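Local coordinates for surface layer protein (Geobacillus stearothermophilus, PDB 4UJ7) that probably self-assembles, in its full-length form, into the crystalline S-layer that coats the bacterial cell, this piece being domains 5 and 6, the latter binding calcium, at residues T23-F35 with K139-D152. Sequence-based numbering, arbitrary orientation.
Sequences TGVSVAKGQKATF and KVYAVDANGNIVGD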
ATOM      1  N   THR A  23      -3.087 -10.282  -8.536  1.00 16.35           N
ATOM      2  CA  THR A  23      -3.826 -11.152  -9.463  0.50 15.65           C
ATOM      3  C   THR A  23      -5.215 -11.456  -8.920  1.00 16.87           C
ATOM      4  O   THR A  23      -5.965 -12.258  -9.490  1.00 18.13           O
ATOM      5  CB  THR A  23      -3.110 -12.497  -9.727  0.50 14.50           C
ATOM      6  OG1 THR A  23      -3.004 -13.214  -8.494  0.50 12.50           O
ATOM      7  CG2 THR A  23      -1.733 -12.290 -10.380  0.50 14.89           C
ATOM      8  N   GLY A  24      -5.569 -10.798  -7.818  1.00 16.75           N
ATOM      9  CA  GLY A  24      -6.875 -11.028  -7.200  1.00 17.00           C
ATOM     10  C   GLY A  24      -6.870 -10.623  -5.749  1.00 17.58           C
ATOM     11  O   GLY A  24      -5.887 -10.817  -5.029  1.00 19.32           O
ATOM     12  N   VAL A  25      -7.976 -10.027  -5.320  1.00 16.77           N
ATOM     13  CA  VAL A  25      -8.104  -9.590  -3.954  1.00 17.46           C
ATOM     14  C   VAL A  25      -8.802 -10.674  -3.152  1.00 17.95           C
ATOM     15  O   VAL A  25      -9.783 -11.237  -3.611  1.00 19.53           O
ATOM     16  CB  VAL A  25      -8.889  -8.265  -3.901  1.00 17.72           C
ATOM     17  CG1 VAL A  25      -9.235  -7.887  -2.473  1.00 18.39           C
ATOM     18  CG2 VAL A  25      -8.073  -7.159  -4.569  1.00 18.37           C
ATOM     19  N   SER A  26      -8.278 -10.948  -1.960  1.00 18.57           N
ATOM     20  CA  SER A  26      -8.832 -11.953  -1.048  1.00 19.55           C
ATOM     21  C   SER A  26      -8.997 -11.303   0.313  1.00 18.31           C
ATOM     22  O   SER A  26      -8.019 -11.032   1.000  1.00 17.57           O
ATOM     23  CB  SER A  26      -7.851 -13.118  -0.917  1.00 22.56           C
ATOM     24  OG  SER A  26      -7.419 -13.581  -2.179  1.00 25.64           O
ATOM     25  N   VAL A  27     -10.236 -11.057   0.710  1.00 18.59           N
ATOM     26  CA  VAL A  27     -10.489 -10.268   1.910  1.00 18.16           C
ATOM     27  C   VAL A  27     -11.666 -10.817   2.726  1.00 18.69           C
ATOM     28  O   VAL A  27     -12.629 -11.306   2.147  1.00 19.00           O
ATOM     29  CB  VAL A  27     -10.677  -8.770   1.525  1.00 18.99           C
ATOM     30  CG1 VAL A  27     -11.918  -8.518   0.661  1.00 18.69           C
ATOM     31  CG2 VAL A  27     -10.652  -7.891   2.754  1.00 20.69           C
ATOM     32  N   ALA A  28     -11.575 -10.749   4.053  1.00 18.32           N
ATOM     33  CA  ALA A  28     -12.723 -11.085   4.903  1.00 18.76           C
ATOM     34  C   ALA A  28     -13.799 -10.007   4.841  1.00 19.83           C
ATOM     35  O   ALA A  28     -13.508  -8.833   4.664  1.00 18.80           O
ATOM     36  CB  ALA A  28     -12.289 -11.330   6.343  1.00 19.20           C
ATOM     37  N   LYS A  29     -15.057 -10.422   4.967  1.00 20.39           N
ATOM     38  CA  LYS A  29     -16.156  -9.482   5.189  1.00 22.17           C
ATOM     39  C   LYS A  29     -15.783  -8.479   6.288  1.00 22.00           C
ATOM     40  O   LYS A  29     -15.325  -8.878   7.361  1.00 22.16           O
ATOM     41  CB  LYS A  29     -17.426 -10.250   5.586  1.00 25.15           C
ATOM     42  CG  LYS A  29     -18.616  -9.369   5.986  1.00 28.57           C
ATOM     43  CD  LYS A  29     -19.722 -10.189   6.645  1.00 32.03           C
ATOM     44  CE  LYS A  29     -20.214 -11.295   5.725  1.00 34.68           C
ATOM     45  NZ  LYS A  29     -20.979 -12.363   6.437  1.00 37.09           N
ATOM     46  N   GLY A  30     -15.973  -7.191   5.996  1.00 21.81           N
ATOM     47  CA  GLY A  30     -15.657  -6.112   6.926  1.00 20.20           C
ATOM     48  C   GLY A  30     -14.225  -5.609   6.888  1.00 20.79           C
ATOM     49  O   GLY A  30     -13.888  -4.642   7.570  1.00 21.74           O
ATOM     50  N   GLN A  31     -13.373  -6.262   6.100  1.00 19.58           N
ATOM     51  CA  GLN A  31     -11.996  -5.794   5.930  1.00 18.66           C
ATOM     52  C   GLN A  31     -11.820  -5.067   4.599  1.00 18.44           C
ATOM     53  O   GLN A  31     -12.634  -5.203   3.691  1.00 18.55           O
ATOM     54  CB  GLN A  31     -11.009  -6.970   6.001  1.00 18.44           C
ATOM     55  CG  GLN A  31     -10.900  -7.635   7.363  1.00 20.12           C
ATOM     56  CD  GLN A  31     -10.533  -6.660   8.468  1.00 21.18           C
ATOM     57  OE1 GLN A  31      -9.510  -5.965   8.402  1.00 23.18           O
ATOM     58  NE2 GLN A  31     -11.363  -6.613   9.503  1.00 23.01           N
ATOM     59  N   LYS A  32     -10.748  -4.290   4.493  1.00 17.66           N
ATOM     60  CA  LYS A  32     -10.376  -3.700   3.217  1.00 17.47           C
ATOM     61  C   LYS A  32      -8.979  -4.170   2.816  1.00 17.02           C
ATOM     62  O   LYS A  32      -8.170  -4.572   3.659  1.00 18.06           O
ATOM     63  CB  LYS A  32     -10.501  -2.160   3.219  1.00 19.58           C
ATOM     64  CG  LYS A  32      -9.563  -1.411   4.141  1.00 22.08           C
ATOM     65  CD  LYS A  32      -9.965   0.057   4.216  1.00 23.31           C
ATOM     66  CE  LYS A  32      -8.848   0.919   4.799  1.00 24.97           C
ATOM     67  NZ  LYS A  32      -8.817   0.974   6.290  1.00 28.43           N
ATOM     68  N   ALA A  33      -8.721  -4.153   1.519  1.00 16.42           N
ATOM     69  CA  ALA A  33      -7.404  -4.496   0.976  1.00 16.96           C
ATOM     70  C   ALA A  33      -7.042  -3.502  -0.127  1.00 16.54           C
ATOM     71  O   ALA A  33      -7.922  -2.883  -0.731  1.00 16.69           O
ATOM     72  CB  ALA A  33      -7.412  -5.928   0.453  1.00 17.96           C
ATOM     73  N   THR A  34      -5.752  -3.313  -0.376  1.00 15.51           N
ATOM     74  CA  THR A  34      -5.332  -2.390  -1.434  1.00 15.41           C
ATOM     75  C   THR A  34      -4.449  -3.081  -2.458  1.00 14.79           C
ATOM     76  O   THR A  34      -3.826  -4.121  -2.171  1.00 16.06           O
ATOM     77  CB  THR A  34      -4.595  -1.135  -0.905  1.00 16.38           C
ATOM     78  OG1 THR A  34      -3.291  -1.491  -0.421  1.00 18.19           O
ATOM     79  CG2 THR A  34      -5.374  -0.475   0.242  1.00 16.56           C
ATOM     80  N   PHE A  35      -4.405  -2.506  -3.656  1.00 14.13           N
ATOM     81  CA  PHE A  35      -3.413  -2.883  -4.657  1.00 13.63           C
ATOM     82  C   PHE A  35      -3.065  -1.683  -5.519  1.00 14.17           C
ATOM     83  O   PHE A  35      -3.755  -0.662  -5.472  1.00 13.70           O
ATOM     84  CB  PHE A  35      -3.859  -4.105  -5.489  1.00 13.58           C
ATOM     85  CG  PHE A  35      -5.075  -3.871  -6.360  1.00 13.27           C
ATOM     86  CD1 PHE A  35      -4.938  -3.388  -7.657  1.00 13.65           C
ATOM     87  CD2 PHE A  35      -6.349  -4.192  -5.903  1.00 13.77           C
ATOM     88  CE1 PHE A  35      -6.045  -3.203  -8.475  1.00 13.17           C
ATOM     89  CE2 PHE A  35      -7.473  -3.999  -6.720  1.00 13.58           C
ATOM     90  CZ  PHE A  35      -7.317  -3.502  -8.007  1.00 13.94           C
ATOM     91  N   LYS A 139       1.251  -0.306   6.792  1.00 14.95           N
ATOM     92  CA  LYS A 139       0.206  -1.011   7.528  1.00 16.03           C
ATOM     93  C   LYS A 139       0.697  -2.426   7.836  1.00 15.84           C
ATOM     94  O   LYS A 139       1.597  -2.943   7.172  1.00 16.52           O
ATOM     95  CB  LYS A 139      -1.112  -1.052   6.740  1.00 17.19           C
ATOM     96  CG  LYS A 139      -1.957   0.208   6.907  1.00 18.24           C
ATOM     97  CD  LYS A 139      -3.227   0.088   6.066  1.00 19.56           C
ATOM     98  CE  LYS A 139      -4.170   1.245   6.344  1.00 19.20           C
ATOM     99  NZ  LYS A 139      -4.709   1.155   7.718  1.00 19.38           N
ATOM    100  N   VAL A 140       0.120  -3.021   8.871  1.00 16.89           N
ATOM    101  CA  VAL A 140       0.392  -4.419   9.182  1.00 17.46           C
ATOM    102  C   VAL A 140      -0.931  -5.184   9.182  1.00 17.57           C
ATOM    103  O   VAL A 140      -1.851  -4.817   9.907  1.00 17.66           O
ATOM    104  CB  VAL A 140       1.136  -4.595  10.527  1.00 18.13           C
ATOM    105  CG1 VAL A 140       1.481  -6.064  10.758  1.00 18.93           C
ATOM    106  CG2 VAL A 140       2.427  -3.775  10.546  1.00 18.30           C
ATOM    107  N   TYR A 141      -1.018  -6.213   8.332  1.00 17.73           N
ATOM    108  CA  TYR A 141      -2.219  -7.056   8.232  1.00 18.99           C
ATOM    109  C   TYR A 141      -2.050  -8.422   8.864  1.00 19.33           C
ATOM    110  O   TYR A 141      -0.976  -9.030   8.797  1.00 19.57           O
ATOM    111  CB  TYR A 141      -2.608  -7.269   6.768  1.00 19.35           C
ATOM    112  CG  TYR A 141      -2.932  -6.002   6.018  1.00 19.71           C
ATOM    113  CD1 TYR A 141      -4.124  -5.328   6.243  1.00 20.74           C
ATOM    114  CD2 TYR A 141      -2.034  -5.474   5.101  1.00 21.21           C
ATOM    115  CE1 TYR A 141      -4.424  -4.157   5.563  1.00 21.01           C
ATOM    116  CE2 TYR A 141      -2.318  -4.309   4.419  1.00 21.66           C
ATOM    117  CZ  TYR A 141      -3.510  -3.662   4.655  1.00 21.21           C
ATOM    118  OH  TYR A 141      -3.800  -2.516   3.958  1.00 23.94           O
ATOM    119  N   ALA A 142      -3.141  -8.903   9.453  1.00 18.54           N
ATOM    120  CA  ALA A 142      -3.270 -10.312   9.810  1.00 18.37           C
ATOM    121  C   ALA A 142      -3.898 -11.101   8.639  1.00 17.98           C
ATOM    122  O   ALA A 142      -4.878 -10.658   8.026  1.00 17.80           O
ATOM    123  CB  ALA A 142      -4.084 -10.461  11.080  1.00 18.76           C
ATOM    124  N   VAL A 143      -3.334 -12.271   8.349  1.00 18.08           N
ATOM    125  CA  VAL A 143      -3.679 -13.053   7.163  0.50 17.69           C
ATOM    126  C   VAL A 143      -3.993 -14.497   7.567  1.00 18.57           C
ATOM    127  O   VAL A 143      -3.214 -15.102   8.297  1.00 19.75           O
ATOM    128  CB  VAL A 143      -2.504 -13.009   6.152  0.50 17.39           C
ATOM    129  CG1 VAL A 143      -2.795 -13.843   4.920  0.50 16.99           C
ATOM    130  CG2 VAL A 143      -2.215 -11.568   5.749  0.50 16.04           C
ATOM    131  N   ASP A 144      -5.114 -15.046   7.091  1.00 18.36           N
ATOM    132  CA  ASP A 144      -5.436 -16.444   7.421  1.00 19.17           C
ATOM    133  C   ASP A 144      -4.645 -17.424   6.555  1.00 21.05           C
ATOM    134  O   ASP A 144      -3.865 -17.015   5.693  1.00 21.35           O
ATOM    135  CB  ASP A 144      -6.955 -16.706   7.410  1.00 20.12           C
ATOM    136  CG  ASP A 144      -7.556 -16.732   6.009  1.00 19.21           C
ATOM    137  OD1 ASP A 144      -6.834 -16.870   4.993  1.00 20.87           O
ATOM    138  OD2 ASP A 144      -8.789 -16.608   5.915  1.00 22.36           O
ATOM    139  N   ALA A 145      -4.836 -18.724   6.789  1.00 21.32           N
ATOM    140  CA  ALA A 145      -4.024 -19.752   6.129  1.00 24.06           C
ATOM    141  C   ALA A 145      -4.165 -19.752   4.612  1.00 24.50           C
ATOM    142  O   ALA A 145      -3.240 -20.174   3.910  1.00 27.47           O
ATOM    143  CB  ALA A 145      -4.347 -21.132   6.699  1.00 24.35           C
ATOM    144  N   ASN A 146      -5.309 -19.272   4.117  1.00 24.42           N
ATOM    145  CA  ASN A 146      -5.612 -19.220   2.681  1.00 25.27           C
ATOM    146  C   ASN A 146      -5.201 -17.901   2.012  1.00 24.10           C
ATOM    147  O   ASN A 146      -5.446 -17.698   0.819  1.00 25.13           O
ATOM    148  CB  ASN A 146      -7.093 -19.522   2.430  1.00 27.75           C
ATOM    149  CG  ASN A 146      -7.436 -20.982   2.663  1.00 30.21           C
ATOM    150  OD1 ASN A 146      -6.681 -21.873   2.284  1.00 32.47           O
ATOM    151  ND2 ASN A 146      -8.575 -21.230   3.293  1.00 32.82           N
ATOM    152  N   GLY A 147      -4.561 -17.026   2.783  1.00 22.48           N
ATOM    153  CA  GLY A 147      -4.047 -15.769   2.233  1.00 21.65           C
ATOM    154  C   GLY A 147      -5.038 -14.620   2.259  1.00 20.69           C
ATOM    155  O   GLY A 147      -4.812 -13.579   1.627  1.00 21.54           O
ATOM    156  N   ASN A 148      -6.147 -14.793   2.977  1.00 20.21           N
ATOM    157  CA  ASN A 148      -7.124 -13.706   3.102  1.00 19.73           C
ATOM    158  C   ASN A 148      -6.778 -12.727   4.203  1.00 17.95           C
ATOM    159  O   ASN A 148      -6.365 -13.122   5.289  1.00 17.71           O
ATOM    160  CB  ASN A 148      -8.511 -14.261   3.385  1.00 20.33           C
ATOM    161  CG  ASN A 148      -8.987 -15.186   2.306  1.00 22.08           C
ATOM    162  OD1 ASN A 148      -9.377 -14.751   1.219  1.00 23.39           O
ATOM    163  ND2 ASN A 148      -8.992 -16.476   2.610  1.00 23.25           N
ATOM    164  N   ILE A 149      -6.934 -11.438   3.922  1.00 17.92           N
ATOM    165  CA  ILE A 149      -6.721 -10.435   4.956  0.50 17.20           C
ATOM    166  C   ILE A 149      -7.904 -10.486   5.920  1.00 17.30           C
ATOM    167  O   ILE A 149      -9.060 -10.259   5.537  1.00 18.23           O
ATOM    168  CB  ILE A 149      -6.505  -9.009   4.389  0.50 17.31           C
ATOM    169  CG1 ILE A 149      -5.108  -8.897   3.774  0.50 17.37           C
ATOM    170  CG2 ILE A 149      -6.638  -7.965   5.494  0.50 17.22           C
ATOM    171  CD1 ILE A 149      -4.875  -7.625   2.996  0.50 17.32           C
ATOM    172  N   VAL A 150      -7.597 -10.816   7.168  1.00 17.09           N
ATOM    173  CA  VAL A 150      -8.632 -10.957   8.198  1.00 17.21           C
ATOM    174  C   VAL A 150      -8.593  -9.848   9.251  1.00 18.32           C
ATOM    175  O   VAL A 150      -9.518  -9.713  10.035  1.00 19.95           O
ATOM    176  CB  VAL A 150      -8.636 -12.367   8.855  1.00 17.58           C
ATOM    177  CG1 VAL A 150      -8.985 -13.426   7.818  1.00 17.74           C
ATOM    178  CG2 VAL A 150      -7.297 -12.660   9.523  1.00 17.28           C
ATOM    179  N   GLY A 151      -7.542  -9.032   9.264  1.00 17.52           N
ATOM    180  CA  GLY A 151      -7.519  -7.888  10.179  1.00 18.63           C
ATOM    181  C   GLY A 151      -6.423  -6.907   9.819  1.00 18.97           C
ATOM    182  O   GLY A 151      -5.401  -7.298   9.260  1.00 21.23           O
ATOM    183  N   ASP A 152      -6.656  -5.629  10.117  1.00 20.16           N
ATOM    184  CA  ASP A 152      -5.628  -4.603  10.044  1.00 19.54           C
ATOM    185  C   ASP A 152      -5.189  -4.313  11.478  1.00 20.25           C
ATOM    186  O   ASP A 152      -5.937  -3.738  12.263  1.00 19.86           O
ATOM    187  CB  ASP A 152      -6.193  -3.354   9.344  1.00 20.36           C
ATOM    188  CG  ASP A 152      -5.195  -2.212   9.255  1.00 21.30           C
ATOM    189  OD1 ASP A 152      -4.222  -2.201  10.022  1.00 21.02           O
ATOM    190  OD2 ASP A 152      -5.413  -1.303   8.431  1.00 22.68           O
TER
HETATM  191  O   HOH W   1      -4.587 -10.927   0.372  1.00 30.50           O
HETATM  192  O   HOH W   2      -9.167  -4.260  10.579  1.00 32.74           O
HETATM  193  O   HOH W   3      -7.372  -1.624   6.643  1.00 24.01           O
HETATM  194  O   HOH W   4      -3.345  -3.646   1.331  1.00 26.12           O
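Ile149 meets strand 25-28 through both of its backbone polar groups: its N donates to Ser26 O (3.1 Å, N-H...O angle 165°), and its O accepts from Ala28 N at 3.0 Å. Both bonds are nearly straight, and together they make a single beta bridge between Val27 and Ile149, the short strands 25-28 and 149-152 crossing at 64°. Ser26 O also receives a CA-H...O contact from Asn148 and a weak bond from a water that donates more firmly to Gly147 O. Asn148 OD1 lies 3.1 Å from Ser26 CB, while its ND2 and backbone N both donate to Asp144 OD1, the former on the syn lone pair, the latter from above the carboxylate plane; Gly108 N bonds to Asp144 OD2. The bridge joins two successive Big2-type, immunoglobulin-like beta-sandwich domains: strand 25-28, an edge strand paired on its other side with strand 96-105, touches strand 149-152 of the next domain. Strand 149-152 carries a classic beta bulge, Val150 and Gly151 both facing Ala142. Over this bulge Gln31, bent at chi2 (-56°), lays its amide along Val150 O and Gly151 CA; OE1 accepts a hydrogen bond from a water 2.8 Å away, which in turn accepts from Asp152 N. With an alanine here, the water would probably lose its acceptor and the backbone at Gly151 its cover. In one of two conformers, Ile149 CD1 lies over the Tyr141 ring centre and near Ala33 CB; a water links Tyr141 OH to Thr34 N. Asp152 OD2 pairs with Lys139 NZ at 2.7 Å and reaches Lys32 NZ through a water; Asp181 salt-bridges both lysines, and Asp152 OD1 bonds to Thr154 OG1.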